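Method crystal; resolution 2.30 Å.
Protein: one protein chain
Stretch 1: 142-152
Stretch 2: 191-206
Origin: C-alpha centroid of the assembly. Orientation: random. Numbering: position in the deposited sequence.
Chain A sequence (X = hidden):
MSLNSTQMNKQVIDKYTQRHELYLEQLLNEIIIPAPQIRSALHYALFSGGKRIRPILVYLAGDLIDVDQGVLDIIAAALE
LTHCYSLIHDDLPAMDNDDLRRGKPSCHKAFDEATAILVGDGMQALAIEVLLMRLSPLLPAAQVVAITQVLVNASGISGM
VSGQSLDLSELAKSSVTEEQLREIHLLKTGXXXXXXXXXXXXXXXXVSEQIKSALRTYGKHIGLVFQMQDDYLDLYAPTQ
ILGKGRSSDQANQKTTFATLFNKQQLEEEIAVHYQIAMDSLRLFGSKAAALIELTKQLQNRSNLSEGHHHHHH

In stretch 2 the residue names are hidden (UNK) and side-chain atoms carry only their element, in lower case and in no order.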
# COMPACT_ATOMS: atom_id res chain seq x y z
N ALA A 142 19.66 -5.19 4.49
CA ALA A 142 19.14 -6.51 4.16
C ALA A 142 17.96 -6.90 5.04
O ALA A 142 16.97 -7.44 4.55
CB ALA A 142 20.25 -7.56 4.26
N GLN A 143 18.07 -6.60 6.34
CA GLN A 143 17.01 -6.88 7.30
C GLN A 143 15.80 -5.98 7.09
O GLN A 143 14.67 -6.45 7.20
CB GLN A 143 17.53 -6.76 8.74
CG GLN A 143 18.54 -7.84 9.13
CD GLN A 143 18.85 -7.85 10.62
OE1 GLN A 143 18.90 -6.81 11.28
NE2 GLN A 143 19.09 -9.04 11.16
N VAL A 144 16.04 -4.71 6.77
CA VAL A 144 14.99 -3.74 6.45
C VAL A 144 14.10 -4.26 5.31
O VAL A 144 12.86 -4.26 5.42
CB VAL A 144 15.59 -2.35 6.09
CG1 VAL A 144 14.50 -1.37 5.62
CG2 VAL A 144 16.36 -1.78 7.28
N VAL A 145 14.74 -4.74 4.24
CA VAL A 145 14.07 -5.36 3.10
C VAL A 145 13.24 -6.59 3.51
O VAL A 145 12.05 -6.67 3.18
CB VAL A 145 15.10 -5.69 1.99
CG1 VAL A 145 14.48 -6.55 0.89
CG2 VAL A 145 15.65 -4.41 1.40
N ALA A 146 13.84 -7.51 4.26
CA ALA A 146 13.15 -8.74 4.68
C ALA A 146 11.99 -8.49 5.64
O ALA A 146 10.99 -9.21 5.59
CB ALA A 146 14.14 -9.76 5.27
N ILE A 147 12.13 -7.49 6.51
CA ILE A 147 11.07 -7.06 7.44
C ILE A 147 9.85 -6.53 6.66
O ILE A 147 8.70 -6.86 6.98
CB ILE A 147 11.59 -6.00 8.46
CG1 ILE A 147 12.42 -6.68 9.55
CG2 ILE A 147 10.45 -5.19 9.10
CD1 ILE A 147 13.38 -5.76 10.26
N THR A 148 10.13 -5.72 5.64
CA THR A 148 9.08 -5.10 4.84
C THR A 148 8.41 -6.14 3.93
O THR A 148 7.20 -6.05 3.67
CB THR A 148 9.63 -3.90 4.03
OG1 THR A 148 10.49 -3.11 4.86
CG2 THR A 148 8.50 -3.01 3.50
N GLN A 149 9.19 -7.12 3.49
CA GLN A 149 8.71 -8.28 2.73
C GLN A 149 7.62 -9.03 3.49
O GLN A 149 6.57 -9.33 2.93
CB GLN A 149 9.86 -9.23 2.41
CG GLN A 149 9.63 -10.16 1.23
CD GLN A 149 10.27 -9.65 -0.05
OE1 GLN A 149 9.58 -9.13 -0.93
NE2 GLN A 149 11.59 -9.79 -0.16
N VAL A 150 7.88 -9.32 4.76
CA VAL A 150 6.91 -10.01 5.62
C VAL A 150 5.52 -9.34 5.66
O VAL A 150 4.51 -10.01 5.49
CB VAL A 150 7.47 -10.20 7.05
CG1 VAL A 150 6.42 -10.82 7.97
CG2 VAL A 150 8.74 -11.06 7.04
N LEU A 151 5.50 -8.01 5.85
CA LEU A 151 4.25 -7.25 5.97
C LEU A 151 3.49 -7.20 4.66
O LEU A 151 2.27 -7.38 4.61
CB LEU A 151 4.53 -5.82 6.45
CG LEU A 151 3.35 -4.88 6.72
CD1 LEU A 151 2.48 -5.37 7.88
CD2 LEU A 151 3.85 -3.48 7.02
N VAL A 152 4.23 -6.94 3.59
CA VAL A 152 3.68 -6.79 2.26
C VAL A 152 3.20 -8.13 1.63
O VAL A 152 2.23 -8.16 0.87
CB VAL A 152 4.69 -5.96 1.42
CG1 VAL A 152 4.93 -6.54 0.07
CG2 VAL A 152 4.22 -4.51 1.32
N UNK A 191 -2.31 -14.36 8.76
CA UNK A 191 -1.01 -13.94 8.23
C UNK A 191 -0.50 -12.62 8.80
O UNK A 191 0.72 -12.46 8.98
c UNK A 191 -1.06 -13.83 6.70
n UNK A 191 0.08 -16.57 2.89
c UNK A 191 -0.72 -16.64 4.14
c UNK A 191 -1.38 -15.14 5.99
c UNK A 191 -0.23 -15.63 5.15
N UNK A 192 -1.41 -11.68 9.08
CA UNK A 192 -1.01 -10.39 9.64
C UNK A 192 -0.61 -10.52 11.11
O UNK A 192 0.39 -9.96 11.52
c UNK A 192 -1.63 -7.87 9.57
c UNK A 192 -2.80 -6.89 9.68
c UNK A 192 -2.10 -9.32 9.46
c UNK A 192 -0.71 -7.50 8.40
N UNK A 193 -1.40 -11.27 11.88
CA UNK A 193 -1.04 -11.63 13.26
C UNK A 193 0.29 -12.39 13.33
O UNK A 193 1.12 -12.10 14.20
c UNK A 193 -1.69 -13.08 15.23
c UNK A 193 -2.18 -12.42 13.95
c UNK A 193 -4.68 -12.11 14.47
c UNK A 193 -3.33 -11.46 14.25
N UNK A 194 0.50 -13.30 12.38
CA UNK A 194 1.76 -14.04 12.26
C UNK A 194 2.93 -13.11 11.93
O UNK A 194 4.04 -13.31 12.43
c UNK A 194 2.16 -17.07 12.70
c UNK A 194 1.62 -15.12 11.18
c UNK A 194 1.80 -17.42 10.24
c UNK A 194 2.33 -16.47 11.31
N UNK A 195 2.66 -12.09 11.11
CA UNK A 195 3.65 -11.07 10.76
C UNK A 195 4.26 -10.32 11.97
O UNK A 195 5.40 -9.87 11.89
c UNK A 195 3.08 -10.09 9.75
N UNK A 196 3.52 -10.21 13.07
CA UNK A 196 4.03 -9.60 14.31
C UNK A 196 5.27 -10.32 14.81
O UNK A 196 6.27 -9.70 15.17
s UNK A 196 1.43 -8.81 15.06
c UNK A 196 2.98 -9.64 15.43
N UNK A 197 5.18 -11.65 14.79
CA UNK A 197 6.26 -12.50 15.25
C UNK A 197 7.34 -12.62 14.17
O UNK A 197 8.53 -12.59 14.48
c UNK A 197 2.36 -13.54 18.36
c UNK A 197 4.73 -13.71 17.97
c UNK A 197 3.21 -13.70 16.12
c UNK A 197 2.14 -13.59 16.99
c UNK A 197 3.66 -13.60 18.85
c UNK A 197 4.52 -13.76 16.60
c UNK A 197 5.68 -13.86 15.65
N UNK A 198 6.92 -12.68 12.91
CA UNK A 198 7.87 -12.84 11.80
C UNK A 198 8.72 -11.61 11.51
O UNK A 198 9.90 -11.74 11.17
o UNK A 198 8.73 -15.54 9.96
c UNK A 198 7.56 -15.82 10.33
c UNK A 198 7.15 -13.30 10.52
c UNK A 198 6.55 -14.70 10.58
o UNK A 198 7.17 -16.99 10.48
N UNK A 199 8.13 -10.41 11.62
CA UNK A 199 8.89 -9.16 11.46
C UNK A 199 9.89 -8.97 12.61
O UNK A 199 11.00 -8.49 12.39
c UNK A 199 7.40 -7.72 9.92
c UNK A 199 5.03 -6.88 10.80
c UNK A 199 7.97 -7.94 11.33
s UNK A 199 6.26 -6.32 9.74
N UNK A 200 9.49 -9.39 13.81
CA UNK A 200 10.35 -9.40 15.00
C UNK A 200 11.54 -10.36 14.80
O UNK A 200 12.68 -10.02 15.15
c UNK A 200 8.88 -8.41 16.82
c UNK A 200 9.51 -9.69 16.29
c UNK A 200 10.34 -10.35 17.39
N UNK A 201 11.27 -11.53 14.22
CA UNK A 201 12.30 -12.53 13.93
C UNK A 201 13.31 -12.10 12.88
O UNK A 201 14.49 -12.47 12.95
c UNK A 201 11.67 -13.87 13.53
c UNK A 201 10.15 -15.77 14.13
c UNK A 201 12.21 -15.35 15.52
c UNK A 201 11.10 -14.71 14.67
N UNK A 202 12.86 -11.30 11.91
CA UNK A 202 13.74 -10.82 10.84
C UNK A 202 14.69 -9.70 11.29
O UNK A 202 15.51 -9.22 10.50
c UNK A 202 12.92 -10.40 9.63
N UNK A 203 14.57 -9.29 12.56
CA UNK A 203 15.49 -8.31 13.15
C UNK A 203 16.83 -8.93 13.57
O UNK A 203 17.82 -8.20 13.74
c UNK A 203 14.84 -7.63 14.33
N UNK A 204 16.87 -10.25 13.73
CA UNK A 204 18.10 -10.94 14.16
C UNK A 204 18.72 -11.78 13.04
O UNK A 204 18.01 -12.27 12.15
c UNK A 204 17.32 -10.23 17.30
c UNK A 204 17.85 -11.83 15.39
c UNK A 204 16.80 -11.32 16.38
n UNK A 204 17.55 -10.59 18.56
o UNK A 204 17.48 -9.07 16.90
N UNK A 205 20.04 -11.93 13.10
CA UNK A 205 20.80 -12.63 12.07
C UNK A 205 20.76 -14.15 12.24
O UNK A 205 20.49 -14.88 11.29
n UNK A 205 22.67 -12.45 9.58
c UNK A 205 22.24 -12.12 12.05
c UNK A 205 23.58 -12.98 8.78
c UNK A 205 23.06 -12.61 10.89
n UNK A 205 24.55 -13.47 9.53
c UNK A 205 24.25 -13.25 10.85
N UNK A 206 21.03 -14.61 13.47
CA UNK A 206 21.14 -16.04 13.76
C UNK A 206 20.18 -16.46 14.87
O UNK A 206 20.63 -16.88 15.95
c UNK A 206 23.90 -17.00 12.03
o UNK A 206 24.96 -17.66 12.02
o UNK A 206 23.02 -17.13 11.15
c UNK A 206 23.68 -16.00 13.15
c UNK A 206 22.58 -16.42 14.14

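Position 191 carries four carbons in a row ending in nitrogen, and none of them reaches stretch 1; this is Lys 191, whose charged tip is satisfied elsewhere in the structure. Position 192 has four carbons forked at the second. Its CB points sideways, but one tip touches Leu 151. It is Leu 192, and Leu 192 CD1 lies 3.9 Å from Leu 151 CD1, a purely apolar contact in a buried place.

At 193 four carbons fork at the first, one arm being two carbons long: Ile 193, out of reach of stretch 1, its apolar chain suited to a buried site. At 194 the fork comes at the second of four carbons, giving Leu 194, again without contact and only partly exposed, so an apolar chain is tolerable. Position 195 has a single carbon, directed toward stretch 1, with its CB 3.9 Å from Val 150 CG1; this is Ala 195, small enough for its CB to meet the valine directly.

Position 196 shows one carbon and then sulfur, Cys 196, and 197 one carbon and a ring of six carbons, Phe 197. Both point away from stretch 1, and their weakly polar and apolar side chains suit burial. Position 198 has three carbons, the third carrying two oxygens, and its CB lies 3.6 Å from Val 150 CG1. This is Glu 198: its aliphatic base packs on valine, while both carboxylate oxygens are hydrogen-bonded elsewhere in the structure.

At 199 an unbranched chain runs carbon, carbon, sulfur, carbon, packing against Ile 147, Val 150 and Leu 151: Met 199. Its CG lies 3.3 Å from Ile 147 O and 3.8 Å from Val 150 CB, and its SD is 3.8 Å from Leu 151 CB. A slender, flexible chain suits this narrow gap.

Position 200, one carbon carrying two, points away: Val 200. Position 201, four carbons forked at the second, makes no contact: Leu 201. Both are apolar, as befits burial. The single carbon at 202 points toward stretch 1, its CB 3.8 Å from Ile 147 CG1: Ala 202, a small apolar partner. The single carbon at 203 points away, while the backbone O of 203 lies 3.0 Å from Gln 143 NE2: Ala 203, compact in a buried place.

At 204 three carbons, the third bearing one oxygen and one nitrogen, are directed away: Gln 204, polar and partly exposed. Position 205 has one carbon and then a five-membered ring of three carbons and two nitrogens, at the margin of the contact near Gln 143: His 205. Position 206 has three carbons, the third carrying two oxygens, beyond reach: Glu 206. Both are poorly ordered, and their polar groups suit exposure.

The two helices run nearly antiparallel, at 172°, with axes approaching to 8.8 Å. Ile 147, Val 150 and Leu 151 all pack against Met 199, where the backbones come closest, and the CB atoms of Ala 195 and Ala 202 meet Val 150 and Ile 147. Apolar packing therefore dominates, with no clear hydrogen bond between the stretches.

Stretch 2 191-206: KLILACFEMVLAAQHE
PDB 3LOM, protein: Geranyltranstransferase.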